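Local coordinates for ureidoglycolate hydrolase (Arabidopsis thaliana, PDB 4PXB), which hydrolyses (S)-ureidoglycolate to glyoxylate, ammonium and carbon dioxide at a two-manganese site in each subunit, during purine nucleotide catabolism, at residues G90-A95 against S136-R141; I144-S149 against R375-S380; A230-K235 against I304-I309; R253-L258 against N294-K299. The protein carries 1 engineered substitution. All coordinates share one frame; numbering follows the deposited sequence.

In the fold
Following the chain from the N terminus, interaction 1 closes first, bringing residues 90-95 at the end of strand 86-91 against the loop 136-141. Interaction 2 opens just afterwards at 144-149 and closes only at 375-380, spanning 225 residues. Within that span lies interaction 3, which pairs strands 222-239 and 295-308, and within interaction 3 in turn lies interaction 4, at the start of helix 256-272; none of them cross. Interactions 1 and 2 touch through Ala137 and Cys146, while Tyr377 meets Arg307 between interactions 2 and 3, so that all three border one substrate. Interaction 4, its centre about 34 Å from that of interaction 1, reaches the substrate site of the second subunit.

Interaction 1. Residues G90-A95 against S136-R141. Engineered in segment 136-141: Ala137 (natural residue Glu). With MN (manganese (II) ion), chain C; MN (manganese (II) ion), chain D; UGC ((2S)-(carbamoylamino)(hydroxy)ethanoic acid), chain E.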
# COMPACT_ATOMS: atom_id res chain seq x y z
N GLY A 90 -7.49 11.43 31.63
CA GLY A 90 -6.88 11.80 30.37
C GLY A 90 -7.19 10.87 29.23
O GLY A 90 -7.94 9.90 29.38
N SER A 91 -6.59 11.16 28.08
CA SER A 91 -6.85 10.39 26.88
C SER A 91 -5.73 10.66 25.87
O SER A 91 -4.65 11.12 26.24
CB SER A 91 -8.21 10.77 26.29
OG SER A 91 -8.69 9.76 25.43
N HIS A 92 -5.98 10.37 24.60
CA HIS A 92 -4.93 10.49 23.60
C HIS A 92 -5.34 11.53 22.57
O HIS A 92 -6.49 11.95 22.53
CB HIS A 92 -4.75 9.15 22.91
CG HIS A 92 -5.95 8.72 22.14
ND1 HIS A 92 -6.04 8.86 20.77
CD2 HIS A 92 -7.13 8.18 22.54
CE1 HIS A 92 -7.22 8.42 20.36
NE2 HIS A 92 -7.89 8.00 21.42
N ILE A 93 -4.40 11.98 21.74
CA ILE A 93 -4.77 12.87 20.66
C ILE A 93 -4.32 12.37 19.29
O ILE A 93 -4.57 13.02 18.27
CB ILE A 93 -4.26 14.31 20.87
CG1 ILE A 93 -2.72 14.34 20.89
CG2 ILE A 93 -4.89 14.93 22.13
CD1 ILE A 93 -2.14 15.75 20.98
N ASP A 94 -3.65 11.22 19.26
CA ASP A 94 -3.29 10.68 17.95
C ASP A 94 -4.55 10.19 17.23
O ASP A 94 -5.56 9.89 17.88
CB ASP A 94 -2.16 9.63 18.00
CG ASP A 94 -2.51 8.40 18.82
OD1 ASP A 94 -3.33 8.48 19.75
OD2 ASP A 94 -1.91 7.33 18.54
N ALA A 95 -4.49 10.17 15.90
CA ALA A 95 -5.64 9.85 15.06
C ALA A 95 -5.21 8.94 13.93
O ALA A 95 -4.23 9.24 13.22
CB ALA A 95 -6.23 11.13 14.46
N SER A 136 0.36 8.07 22.91
CA SER A 136 -0.31 7.49 21.74
C SER A 136 -1.22 6.37 22.21
O SER A 136 -0.83 5.58 23.08
CB SER A 136 0.73 6.91 20.77
OG SER A 136 0.13 6.05 19.82
N ALA A 137 -2.42 6.28 21.64
CA ALA A 137 -3.28 5.13 21.89
C ALA A 137 -3.42 4.26 20.64
O ALA A 137 -3.69 3.06 20.74
CB ALA A 137 -4.64 5.56 22.41
N GLU A 138 -3.22 4.85 19.46
CA GLU A 138 -3.47 4.13 18.21
C GLU A 138 -2.26 3.34 17.75
O GLU A 138 -1.12 3.77 17.94
CB GLU A 138 -3.90 5.10 17.12
CG GLU A 138 -5.07 5.99 17.50
CD GLU A 138 -6.40 5.24 17.56
OE1 GLU A 138 -6.43 3.98 17.58
OE2 GLU A 138 -7.44 5.93 17.59
N PRO A 139 -2.50 2.18 17.12
CA PRO A 139 -1.42 1.27 16.73
C PRO A 139 -0.83 1.60 15.37
O PRO A 139 -0.03 0.83 14.85
CB PRO A 139 -2.13 -0.09 16.66
CG PRO A 139 -3.54 0.27 16.19
CD PRO A 139 -3.84 1.62 16.84
N THR A 140 -1.19 2.76 14.81
CA THR A 140 -0.85 3.12 13.43
C THR A 140 0.63 3.01 13.07
O THR A 140 0.97 2.43 12.02
CB THR A 140 -1.32 4.54 13.12
OG1 THR A 140 -2.70 4.65 13.48
CG2 THR A 140 -1.12 4.90 11.63
N ARG A 141 1.50 3.57 13.90
CA ARG A 141 2.90 3.66 13.50
C ARG A 141 3.70 2.39 13.72
O ARG A 141 4.38 1.92 12.81
CB ARG A 141 3.62 4.83 14.18
CG ARG A 141 5.04 5.01 13.63
CD ARG A 141 5.64 6.37 13.96
NE ARG A 141 6.87 6.58 13.20
CZ ARG A 141 7.52 7.74 13.11
NH1 ARG A 141 7.06 8.82 13.74
NH2 ARG A 141 8.62 7.82 12.37
MN MN C . -9.88 6.79 21.57
MN MN D . -9.55 5.31 18.16
O3 UGC E . -9.51 0.49 17.86
C3 UGC E . -9.78 1.08 18.94
O4 UGC E . -10.40 0.47 19.89
C2 UGC E . -9.49 2.53 19.07
O2 UGC E . -8.38 3.03 18.46
N2 UGC E . -9.61 2.98 20.43
C1 UGC E . -10.79 3.80 20.40
O1 UGC E . -11.35 3.91 19.31
N1 UGC E . -11.29 4.47 21.57
O HOH W 1 -2.39 7.29 14.32
O HOH W 2 -9.19 5.73 23.51
O HOH W 3 -8.35 5.26 20.25
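The methyl CB of Ala137, an engineered residue replacing the natural glutamate, lies over one face of the His92 ring, 3.8 Å from its centroid. This is a CH-pi contact within the two-manganese centre of an M20-family hydrolase. His92 and Asp94 form the family's His-X-Asp element. With CG between the backbone N and the carbonyl carbon (chi1 64°), the imidazole directs NE2 to one manganese ion at 2.3 Å and turns ND1 back to Asp94, where its bonds to OD1 and to the backbone O are both weak. Asp103, which bridges to the second ion, and His208 complete the protein ligands of this ion. The Asp94 carboxylate is thus the second shell of the metal site, and three hydrogen bonds from loop 136-141 hold it. Ala137 N gives an almost straight bond to OD1, and Glu138 N bonds OD2 at 3.0 Å, both on the syn side but tilted out of the carboxylate plane. OD2 also takes Ser136 OG, from above that plane. Glu138 bends at chi2 (-72°) past Asp94 and sets its carboxylate nearly perpendicular to the His92 ring. Its OE1 is bonded by Asn294 of the second subunit, while OE2 binds the other manganese ion at 2.3 Å.

Interaction 2. Residues I144-S149 against R375-S380; sequences ISCLGS and RAYHDS. With UGC ((2S)-(carbamoylamino)(hydroxy)ethanoic acid), chain E.
Tyr377 reaches from the substrate site to Ser145 and Cys146, its ring filling the interval between them and the ureidoglycolate. At CB the side chain turns so that CG stands between the backbone N and the carbonyl carbon (chi1 56°), which lays the ring against the substrate carboxylate; O4 of that carboxylate sits over the ring centre, 3.3 Å above its plane. Of the ring atoms, CD1 touches Pro231 and Arg307, while Tyr377 CD2 faces the other way, 4.1 Å from Cys146 SG in an oblique sulfur-aromatic contact. Further out, CE1 lies by the substrate oxygens O4 and O3, Tyr377 CE2 is 3.5 Å from Ser145 CB, and CZ is equally close to C3 of the substrate. The tip, OH, rests against Ser145 CB and Pro139. The loop between strand 369-374 and helix 379-383 of the metallohydrolase domain carries the substrate-binding residues Tyr377 and His378, and here Tyr377 N also donates to O4 at 3.0 Å. With an alanine here the substrate carboxylate would probably lose its support on that side, with a gap opening beside Ser145 and Cys146. Beyond the ring, Ser149 in the first turn of helix 147-152 donates through OG to the anti lone pair of Asp379 OD1 at 2.8 Å. A water donates to Asp379 OD1 at 2.6 Å and accepts from Ser149 N.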
# COMPACT_ATOMS: atom_id res chain seq x y z
N ILE A 144 1.59 -1.07 17.73
CA ILE A 144 1.38 -1.23 19.17
C ILE A 144 0.35 -0.22 19.65
O ILE A 144 0.57 0.99 19.54
CB ILE A 144 2.69 -1.01 19.95
CG1 ILE A 144 3.76 -1.99 19.47
CG2 ILE A 144 2.47 -1.18 21.47
CD1 ILE A 144 5.16 -1.65 19.95
N SER A 145 -0.78 -0.70 20.17
CA SER A 145 -1.82 0.18 20.70
C SER A 145 -1.45 0.62 22.11
O SER A 145 -0.69 -0.08 22.79
CB SER A 145 -3.17 -0.54 20.71
OG SER A 145 -3.12 -1.68 21.58
N CYS A 146 -1.97 1.77 22.53
CA CYS A 146 -1.79 2.25 23.90
C CYS A 146 -0.34 2.18 24.36
O CYS A 146 -0.05 1.71 25.46
CB CYS A 146 -2.66 1.45 24.87
SG CYS A 146 -4.44 1.69 24.61
N LEU A 147 0.58 2.62 23.50
CA LEU A 147 2.00 2.48 23.78
C LEU A 147 2.36 3.13 25.11
O LEU A 147 3.09 2.55 25.93
CB LEU A 147 2.81 3.05 22.62
CG LEU A 147 4.33 2.85 22.66
CD1 LEU A 147 4.88 2.63 21.25
CD2 LEU A 147 5.03 4.04 23.32
N GLY A 148 1.83 4.33 25.34
CA GLY A 148 2.08 5.05 26.57
C GLY A 148 1.55 4.38 27.83
O GLY A 148 2.29 4.22 28.80
N SER A 149 0.28 4.00 27.84
CA SER A 149 -0.30 3.42 29.05
C SER A 149 0.17 1.98 29.31
O SER A 149 0.22 1.54 30.46
CB SER A 149 -1.83 3.50 29.02
OG SER A 149 -2.34 2.84 27.86
N ARG A 375 -16.75 -1.24 23.70
CA ARG A 375 -16.32 -2.23 22.72
C ARG A 375 -14.91 -1.90 22.23
O ARG A 375 -14.09 -2.78 21.99
CB ARG A 375 -17.30 -2.26 21.55
CG ARG A 375 -18.71 -2.66 21.97
CD ARG A 375 -19.62 -2.89 20.78
NE ARG A 375 -20.98 -3.18 21.20
CZ ARG A 375 -21.40 -4.37 21.64
NH1 ARG A 375 -20.55 -5.38 21.73
NH2 ARG A 375 -22.66 -4.54 22.00
N ALA A 376 -14.65 -0.60 22.07
CA ALA A 376 -13.31 -0.12 21.76
C ALA A 376 -12.42 -0.31 22.97
O ALA A 376 -12.90 -0.42 24.11
CB ALA A 376 -13.36 1.36 21.39
N TYR A 377 -11.11 -0.35 22.74
CA TYR A 377 -10.16 -0.35 23.85
C TYR A 377 -9.69 1.08 24.06
O TYR A 377 -9.91 1.94 23.20
CB TYR A 377 -8.98 -1.32 23.59
CG TYR A 377 -8.22 -1.06 22.30
CD1 TYR A 377 -8.42 -1.87 21.18
CD2 TYR A 377 -7.30 -0.03 22.21
CE1 TYR A 377 -7.72 -1.64 20.01
CE2 TYR A 377 -6.60 0.21 21.03
CZ TYR A 377 -6.82 -0.60 19.94
OH TYR A 377 -6.13 -0.37 18.77
N HIS A 378 -9.09 1.34 25.22
CA HIS A 378 -8.71 2.69 25.61
C HIS A 378 -7.53 2.59 26.54
O HIS A 378 -7.25 1.52 27.07
CB HIS A 378 -9.85 3.36 26.40
CG HIS A 378 -11.13 3.45 25.65
ND1 HIS A 378 -11.39 4.44 24.72
CD2 HIS A 378 -12.25 2.68 25.70
CE1 HIS A 378 -12.60 4.27 24.23
NE2 HIS A 378 -13.15 3.21 24.81
N ASP A 379 -6.87 3.72 26.77
CA ASP A 379 -5.79 3.75 27.75
C ASP A 379 -6.29 3.29 29.13
O ASP A 379 -5.52 2.73 29.93
CB ASP A 379 -5.17 5.14 27.80
CG ASP A 379 -4.42 5.48 26.52
OD1 ASP A 379 -3.40 4.80 26.22
OD2 ASP A 379 -4.83 6.43 25.80
N SER A 380 -7.58 3.51 29.39
CA SER A 380 -8.22 3.06 30.63
C SER A 380 -8.01 1.57 30.84
O SER A 380 -7.92 1.11 31.98
CB SER A 380 -9.72 3.34 30.58
OG SER A 380 -9.98 4.73 30.62
O3 UGC E . -9.51 0.49 17.86
C3 UGC E . -9.78 1.08 18.94
O4 UGC E . -10.40 0.47 19.89
C2 UGC E . -9.49 2.53 19.07
O2 UGC E . -8.38 3.03 18.46
N2 UGC E . -9.61 2.98 20.43
C1 UGC E . -10.79 3.80 20.40
O1 UGC E . -11.35 3.91 19.31
N1 UGC E . -11.29 4.47 21.57
O HOH W 4 -0.95 5.17 25.51

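Interaction 3. Residues A230-K235 against I304-I309; sequences APASLK and IDTRDI. With UGC ((2S)-(carbamoylamino)(hydroxy)ethanoic acid), chain E.
Arg307 leaves its strand with CG anti to the carbonyl carbon (chi1 -38°), which brings CG to 4.0 Å from Pro231 CA, and then runs extended through CD to NE toward the substrate. Asp305, two residues earlier on the same sheet face, has CG anti to the backbone N (chi1 175°), and its carboxylate comes alongside the guanidinium. The arginine grips it side-on, Arg307 NE to the syn lone pair of Asp305 OD1 and NH2 to OD2, both at 2.9 Å. This salt bridge fixes the rotation of the guanidinium. Arg307 NH2 also donates to O3 of the ureidoglycolate, at the guanidinium edge, at 2.6 Å, and NH1 to O4 at 2.7 Å. A leucine in place of Arg307 would probably leave both the substrate carboxylate and Asp305 without their positive partner. A water donates to Ala232 O and Asp305 OD2, linking the aspartate to the neighbouring strand. The two strands run antiparallel, with Ala230, Ala232 and Leu234 each exchanging a pair of backbone hydrogen bonds with Asp308, Thr306 and Ile304, respectively. Thr306 N to Ala232 O, at 3.0 Å, is nearly straight at its hydrogen. On the face opposite Arg307, Leu234 CB meets Ile304 CB at 4.1 Å, while Ala230, Ala232 and Leu234 pack on helix 311-332. Both strands lie in the region involved in dimerization, whose sheet here has helix 311-332 on one face and presents Arg307 to the substrate from the other.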
# COMPACT_ATOMS: atom_id res chain seq x y z
N ALA A 230 -12.12 -7.32 25.43
CA ALA A 230 -10.75 -7.83 25.31
C ALA A 230 -10.22 -7.75 23.88
O ALA A 230 -10.76 -8.40 22.99
CB ALA A 230 -10.68 -9.27 25.81
N PRO A 231 -9.16 -6.96 23.66
CA PRO A 231 -8.63 -6.75 22.31
C PRO A 231 -7.42 -7.61 21.95
O PRO A 231 -6.57 -7.90 22.80
CB PRO A 231 -8.21 -5.28 22.34
CG PRO A 231 -7.73 -5.08 23.76
CD PRO A 231 -8.57 -6.01 24.63
N ALA A 232 -7.33 -8.02 20.69
CA ALA A 232 -6.15 -8.70 20.18
C ALA A 232 -5.86 -8.23 18.76
O ALA A 232 -6.75 -7.76 18.05
CB ALA A 232 -6.34 -10.22 20.19
N SER A 233 -4.60 -8.37 18.34
CA SER A 233 -4.26 -8.09 16.95
C SER A 233 -3.22 -9.08 16.46
O SER A 233 -2.35 -9.52 17.23
CB SER A 233 -3.77 -6.66 16.77
OG SER A 233 -2.49 -6.48 17.34
N LEU A 234 -3.31 -9.43 15.18
CA LEU A 234 -2.42 -10.41 14.57
C LEU A 234 -1.73 -9.81 13.36
O LEU A 234 -2.32 -9.00 12.63
CB LEU A 234 -3.22 -11.62 14.11
CG LEU A 234 -4.27 -12.23 15.05
CD1 LEU A 234 -4.98 -13.37 14.36
CD2 LEU A 234 -3.61 -12.72 16.34
N LYS A 235 -0.48 -10.22 13.13
CA LYS A 235 0.22 -9.85 11.91
C LYS A 235 0.55 -11.14 11.15
O LYS A 235 1.15 -12.05 11.71
CB LYS A 235 1.50 -9.08 12.22
CG LYS A 235 2.07 -8.39 11.01
CD LYS A 235 3.57 -8.21 11.13
CE LYS A 235 3.94 -6.94 11.88
NZ LYS A 235 5.40 -6.65 11.71
N ILE A 304 -4.73 -8.03 11.43
CA ILE A 304 -6.05 -8.49 11.82
C ILE A 304 -6.37 -8.03 13.23
O ILE A 304 -5.55 -8.17 14.14
CB ILE A 304 -6.14 -10.04 11.75
CG1 ILE A 304 -5.78 -10.52 10.34
CG2 ILE A 304 -7.54 -10.53 12.14
CD1 ILE A 304 -5.67 -12.04 10.21
N ASP A 305 -7.55 -7.45 13.39
CA ASP A 305 -8.01 -6.96 14.68
C ASP A 305 -9.16 -7.88 15.07
O ASP A 305 -10.04 -8.13 14.26
CB ASP A 305 -8.51 -5.52 14.50
CG ASP A 305 -9.14 -4.94 15.76
OD1 ASP A 305 -10.28 -5.33 16.10
OD2 ASP A 305 -8.50 -4.08 16.39
N THR A 306 -9.14 -8.42 16.29
CA THR A 306 -10.30 -9.19 16.75
C THR A 306 -10.52 -9.02 18.25
O THR A 306 -9.56 -8.93 19.02
CB THR A 306 -10.22 -10.69 16.32
OG1 THR A 306 -11.48 -11.34 16.54
CG2 THR A 306 -9.15 -11.42 17.09
N ARG A 307 -11.79 -8.93 18.66
CA ARG A 307 -12.14 -8.61 20.04
C ARG A 307 -13.43 -9.30 20.45
O ARG A 307 -14.23 -9.71 19.60
CB ARG A 307 -12.35 -7.09 20.22
CG ARG A 307 -11.39 -6.23 19.42
CD ARG A 307 -11.68 -4.78 19.56
NE ARG A 307 -10.96 -4.01 18.55
CZ ARG A 307 -10.81 -2.69 18.60
NH1 ARG A 307 -11.35 -2.01 19.61
NH2 ARG A 307 -10.14 -2.07 17.65
N ASP A 308 -13.64 -9.39 21.76
CA ASP A 308 -14.91 -9.87 22.29
C ASP A 308 -14.96 -9.45 23.76
O ASP A 308 -13.91 -9.28 24.39
CB ASP A 308 -15.02 -11.40 22.15
CG ASP A 308 -16.45 -11.91 22.30
OD1 ASP A 308 -17.22 -11.33 23.10
OD2 ASP A 308 -16.82 -12.88 21.60
N ILE A 309 -16.16 -9.26 24.30
CA ILE A 309 -16.25 -8.99 25.74
C ILE A 309 -15.85 -10.25 26.51
O ILE A 309 -15.30 -10.17 27.61
CB ILE A 309 -17.67 -8.50 26.16
CG1 ILE A 309 -17.72 -8.15 27.66
CG2 ILE A 309 -18.73 -9.53 25.85
CD1 ILE A 309 -16.64 -7.17 28.10
O3 UGC E . -9.51 0.49 17.86
C3 UGC E . -9.78 1.08 18.94
O4 UGC E . -10.40 0.47 19.89
C2 UGC E . -9.49 2.53 19.07
O2 UGC E . -8.38 3.03 18.46
N2 UGC E . -9.61 2.98 20.43
C1 UGC E . -10.79 3.80 20.40
O1 UGC E . -11.35 3.91 19.31
N1 UGC E . -11.29 4.47 21.57
O HOH W 5 -7.87 -5.27 18.88

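Interaction 4. Residues R253-L258 against N294-K299. With UGC ((2S)-(carbamoylamino)(hydroxy)ethanoic acid), chain H.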
# COMPACT_ATOMS: atom_id res chain seq x y z
N ARG A 253 1.43 -21.53 -10.17
CA ARG A 253 1.45 -20.39 -9.27
C ARG A 253 1.35 -20.79 -7.80
O ARG A 253 0.87 -21.87 -7.47
CB ARG A 253 0.31 -19.41 -9.61
CG ARG A 253 0.43 -18.84 -11.03
CD ARG A 253 -0.64 -17.81 -11.34
NE ARG A 253 -0.34 -17.16 -12.62
CZ ARG A 253 -0.75 -15.95 -12.97
NH1 ARG A 253 -1.50 -15.23 -12.13
NH2 ARG A 253 -0.42 -15.44 -14.15
N ASN A 254 1.86 -19.91 -6.94
CA ASN A 254 1.52 -19.94 -5.53
C ASN A 254 1.30 -18.50 -5.05
O ASN A 254 2.16 -17.87 -4.43
CB ASN A 254 2.51 -20.76 -4.68
CG ASN A 254 3.93 -20.22 -4.70
OD1 ASN A 254 4.33 -19.44 -5.59
ND2 ASN A 254 4.71 -20.64 -3.72
N ASP A 255 0.12 -17.99 -5.40
CA ASP A 255 -0.22 -16.57 -5.31
C ASP A 255 -0.50 -16.14 -3.87
O ASP A 255 -1.52 -16.53 -3.28
CB ASP A 255 -1.43 -16.30 -6.23
CG ASP A 255 -1.71 -14.81 -6.44
OD1 ASP A 255 -1.61 -14.01 -5.48
OD2 ASP A 255 -2.06 -14.44 -7.58
N ALA A 256 0.40 -15.33 -3.31
CA ALA A 256 0.29 -14.90 -1.92
C ALA A 256 -0.90 -13.97 -1.71
O ALA A 256 -1.42 -13.86 -0.60
CB ALA A 256 1.57 -14.21 -1.47
N GLY A 257 -1.31 -13.30 -2.77
CA GLY A 257 -2.45 -12.41 -2.71
C GLY A 257 -3.74 -13.19 -2.52
O GLY A 257 -4.63 -12.74 -1.79
N LEU A 258 -3.84 -14.35 -3.15
CA LEU A 258 -5.05 -15.15 -3.04
C LEU A 258 -5.09 -15.86 -1.68
O LEU A 258 -6.18 -16.04 -1.11
CB LEU A 258 -5.18 -16.13 -4.20
CG LEU A 258 -5.35 -15.44 -5.56
CD1 LEU A 258 -5.47 -16.45 -6.69
CD2 LEU A 258 -6.56 -14.51 -5.54
N ASN A 294 1.33 -6.10 -13.16
CA ASN A 294 1.83 -7.21 -13.98
C ASN A 294 2.87 -8.09 -13.28
O ASN A 294 3.67 -8.77 -13.94
CB ASN A 294 2.33 -6.72 -15.35
CG ASN A 294 3.32 -5.57 -15.25
OD1 ASN A 294 3.44 -4.92 -14.21
ND2 ASN A 294 4.02 -5.30 -16.36
N SER A 295 2.82 -8.09 -11.95
CA SER A 295 3.71 -8.92 -11.13
C SER A 295 2.88 -9.73 -10.13
O SER A 295 2.14 -9.16 -9.33
CB SER A 295 4.68 -8.01 -10.37
OG SER A 295 5.75 -8.73 -9.79
N ILE A 296 2.98 -11.05 -10.18
CA ILE A 296 2.25 -11.88 -9.22
C ILE A 296 2.76 -11.63 -7.80
O ILE A 296 3.97 -11.67 -7.55
CB ILE A 296 2.39 -13.38 -9.54
CG1 ILE A 296 2.00 -13.66 -11.00
CG2 ILE A 296 1.55 -14.22 -8.57
CD1 ILE A 296 2.39 -15.08 -11.51
N PRO A 297 1.86 -11.35 -6.84
CA PRO A 297 2.34 -11.08 -5.48
C PRO A 297 3.16 -12.23 -4.91
O PRO A 297 2.68 -13.37 -4.90
CB PRO A 297 1.04 -10.92 -4.68
CG PRO A 297 0.05 -10.41 -5.67
CD PRO A 297 0.41 -11.12 -6.98
N SER A 298 4.37 -11.93 -4.44
CA SER A 298 5.25 -12.92 -3.84
C SER A 298 5.17 -12.82 -2.32
O SER A 298 5.56 -13.74 -1.62
CB SER A 298 6.70 -12.71 -4.30
OG SER A 298 7.10 -11.37 -4.09
N LYS A 299 4.67 -11.69 -1.82
CA LYS A 299 4.41 -11.55 -0.40
C LYS A 299 3.10 -10.82 -0.20
O LYS A 299 2.79 -9.86 -0.91
CB LYS A 299 5.53 -10.78 0.31
CG LYS A 299 6.81 -11.57 0.46
CD LYS A 299 7.80 -10.87 1.39
CE LYS A 299 9.13 -11.62 1.41
NZ LYS A 299 10.08 -11.05 2.41
O3 UGC H . 3.42 -7.50 -18.31
C3 UGC H . 4.15 -7.61 -19.31
O4 UGC H . 3.79 -8.32 -20.32
C2 UGC H . 5.52 -7.03 -19.32
O2 UGC H . 5.73 -5.83 -18.69
N2 UGC H . 6.07 -7.05 -20.64
C1 UGC H . 7.20 -7.94 -20.59
O1 UGC H . 7.46 -8.44 -19.49
N1 UGC H . 8.01 -8.22 -21.75
O HOH W 6 3.55 -15.93 -5.71
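Ile296 has its CD1 methyl over the centre of the Arg253 guanidinium, 3.5 Å above the plane and 3.6 Å from Arg253 CZ. Ile296 CG1 is anti to the carbonyl carbon (chi1 -53°), which lifts that branch to the arginine, while the CG2 branch of Ile296 turns to Asp255 and lies 3.7 Å from OD2. Partners beyond the contact probably fix the guanidinium in this pose: NE donates to Val248 O, and NH1 bonds Thr282 OG1 of the second subunit. This agrees with a role for Arg253 in dimerization, inferred from related enzymes. Pro297 comes next, with its ring against the start of the helix. Pro297 CD is 3.8 Å from Asp255 OD1 and Pro297 CB 3.9 Å from Gly257 N. Asp255 is the N-cap, its OD1 accepting from Leu258 N at 3.2 Å and, weakly, from Gly257 N, so the proline ring packs beside the very oxygen that caps the helix. The third residue, Ala256, sets CB against the backbone of Ser298 and Lys299, and its N makes a weak bond to Pro297 O. Pro297 O also accepts from a water at 2.8 Å that donates to Asn254 O as well. At the far end of 294-299, Asn294 ND2 donates to O3 of the ureidoglycolate in the active site of the second subunit, at 3.0 Å. The contact thus seats the first turn of helix 256-272 on the start of strand 295-308, where Ser298 and Lys299 form a classic beta bulge opposite His289 of strand 280-289, and Ile296 bonds through its backbone to strand 243-244.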